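Local coordinates for protein sulfurtransferase (Azotobacter vinelandii, PDB 1E0C) that transfers sulfur as a rhodanese, probably carrying the sulfane sulfur of thiosulfate to cyanide by way of a persulfidated cysteine, at residues 33-36 with 37-40. Sequence-based numbering, arbitrary orientation.
Sequences AARY and AEGH
Tyr36 and His40 lay their rings one over the other at the C-terminal end of helix 33-38, in an offset stack with centroids 3.7 Å apart and planes at 9°. ND1 of His40 sits above the centre of the phenol ring, while CE1 of Tyr36 lies over the rim of the imidazole. The phenol ring is carried alongside the last turn by a chi1 of -177°, CG lying anti to the backbone N, and there one of its faces meets His40.

Hydrogen bonds fix this pair and close the helix. His40 ND1 donates to Tyr36 O at 2.7 Å, nearly straight (168°) and in the imidazole plane. The last helical turn ends with Gly39 N bonded to Arg35 O at 3.1 Å; Gly39 then leaves helical geometry with positive phi. Arg35, bent at chi2 and chi3, returns NH2 to Gly39 O at 3.0 Å.

Charge pairing is looser. The Glu38 carboxylate stacks on one guanidinium face, so the 3.4 Å approach of Arg35 NH1 to Glu38 OE1 is purely electrostatic.

Tyr36 OH bonds to Ala44 O, tying the helix to the segment leading into strand 45-46 of this beta-alpha-beta unit. Were Tyr36 replaced by alanine, one imidazole face would probably lose its stacking partner and Ala44 O this donor. ND1 gives its proton to Tyr36 O and NE2 bonds weakly to Glu130 O; both partners being carbonyl oxygens, the imidazole is probably doubly protonated and positively charged.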
ATOM      1  N   ALA A  33       4.858  16.976   1.695  1.00 16.17           N
ATOM      2  CA  ALA A  33       4.526  18.242   2.361  1.00 14.43           C
ATOM      3  C   ALA A  33       4.283  19.335   1.328  1.00 14.43           C
ATOM      4  O   ALA A  33       3.307  20.078   1.434  1.00 14.83           O
ATOM      5  CB  ALA A  33       5.637  18.638   3.325  1.00 18.81           C
ATOM      6  N   ALA A  34       5.118  19.397   0.298  1.00 12.91           N
ATOM      7  CA  ALA A  34       5.021  20.402  -0.741  1.00 19.27           C
ATOM      8  C   ALA A  34       3.759  20.248  -1.583  1.00 17.91           C
ATOM      9  O   ALA A  34       3.096  21.232  -1.891  1.00 15.24           O
ATOM     10  CB  ALA A  34       6.241  20.350  -1.658  1.00 15.08           C
ATOM     11  N   ARG A  35       3.462  19.013  -1.991  1.00 14.80           N
ATOM     12  CA  ARG A  35       2.287  18.765  -2.825  1.00 12.15           C
ATOM     13  C   ARG A  35       1.013  19.033  -2.028  1.00  9.39           C
ATOM     14  O   ARG A  35       0.028  19.535  -2.562  1.00 14.67           O
ATOM     15  CB  ARG A  35       2.287  17.304  -3.304  1.00 12.07           C
ATOM     16  CG  ARG A  35       1.104  16.938  -4.190  1.00 10.55           C
ATOM     17  CD  ARG A  35       1.063  17.836  -5.427  1.00 17.44           C
ATOM     18  NE  ARG A  35       0.001  18.836  -5.297  1.00 11.47           N
ATOM     19  CZ  ARG A  35      -0.488  19.550  -6.305  1.00 23.82           C
ATOM     20  NH1 ARG A  35      -0.005  19.381  -7.527  1.00 17.30           N
ATOM     21  NH2 ARG A  35      -1.468  20.422  -6.093  1.00 16.99           N
ATOM     22  N   TYR A  36       1.016  18.609  -0.767  1.00  8.57           N
ATOM     23  CA  TYR A  36      -0.147  18.810   0.098  1.00  9.30           C
ATOM     24  C   TYR A  36      -0.425  20.302   0.303  1.00  9.77           C
ATOM     25  O   TYR A  36      -1.580  20.723   0.257  1.00 12.18           O
ATOM     26  CB  TYR A  36       0.071  18.149   1.456  1.00 11.91           C
ATOM     27  CG  TYR A  36      -1.112  18.252   2.391  1.00 11.73           C
ATOM     28  CD1 TYR A  36      -2.232  17.454   2.207  1.00 10.12           C
ATOM     29  CD2 TYR A  36      -1.097  19.147   3.458  1.00 11.83           C
ATOM     30  CE1 TYR A  36      -3.304  17.514   3.073  1.00 11.40           C
ATOM     31  CE2 TYR A  36      -2.181  19.220   4.321  1.00 11.25           C
ATOM     32  CZ  TYR A  36      -3.276  18.417   4.125  1.00 12.98           C
ATOM     33  OH  TYR A  36      -4.355  18.463   4.980  1.00  9.67           O
ATOM     34  N   ALA A  37       0.630  21.085   0.472  1.00 11.64           N
ATOM     35  CA  ALA A  37       0.482  22.528   0.657  1.00 11.71           C
ATOM     36  C   ALA A  37       0.079  23.215  -0.638  1.00 15.16           C
ATOM     37  O   ALA A  37      -0.746  24.133  -0.644  1.00 15.15           O
ATOM     38  CB  ALA A  37       1.780  23.128   1.188  1.00 12.68           C
ATOM     39  N   GLU A  38       0.628  22.739  -1.760  1.00 14.32           N
ATOM     40  CA  GLU A  38       0.282  23.314  -3.056  1.00 14.24           C
ATOM     41  C   GLU A  38      -1.215  23.189  -3.321  1.00 15.93           C
ATOM     42  O   GLU A  38      -1.835  24.091  -3.888  1.00 13.81           O
ATOM     43  CB  GLU A  38       1.072  22.626  -4.173  1.00 15.19           C
ATOM     44  CG  GLU A  38       0.560  22.993  -5.561  1.00 27.58           C
ATOM     45  CD  GLU A  38       1.405  22.400  -6.669  1.00 36.61           C
ATOM     46  OE1 GLU A  38       2.331  21.625  -6.356  1.00 37.72           O
ATOM     47  OE2 GLU A  38       1.138  22.712  -7.849  1.00 40.83           O
ATOM     48  N   GLY A  39      -1.792  22.057  -2.922  1.00 13.76           N
ATOM     49  CA  GLY A  39      -3.232  21.853  -3.084  1.00 14.17           C
ATOM     50  C   GLY A  39      -3.566  20.372  -2.946  1.00 14.89           C
ATOM     51  O   GLY A  39      -2.916  19.537  -3.575  1.00 15.57           O
ATOM     52  N   HIS A  40      -4.482  20.053  -2.043  1.00 11.81           N
ATOM     53  CA  HIS A  40      -4.859  18.664  -1.812  1.00 12.08           C
ATOM     54  C   HIS A  40      -6.347  18.484  -2.061  1.00 13.82           C
ATOM     55  O   HIS A  40      -7.080  19.465  -2.211  1.00 13.40           O
ATOM     56  CB  HIS A  40      -4.452  18.208  -0.411  1.00  9.13           C
ATOM     57  CG  HIS A  40      -4.884  19.144   0.681  1.00  8.67           C
ATOM     58  ND1 HIS A  40      -4.030  20.086   1.213  1.00 11.24           N
ATOM     59  CD2 HIS A  40      -6.054  19.272   1.345  1.00 11.93           C
ATOM     60  CE1 HIS A  40      -4.669  20.777   2.141  1.00  8.97           C
ATOM     61  NE2 HIS A  40      -5.897  20.304   2.252  1.00  8.47           N
TER
HETATM   62  O   HOH W   1      -2.140  22.097  -8.295  1.00 35.03           O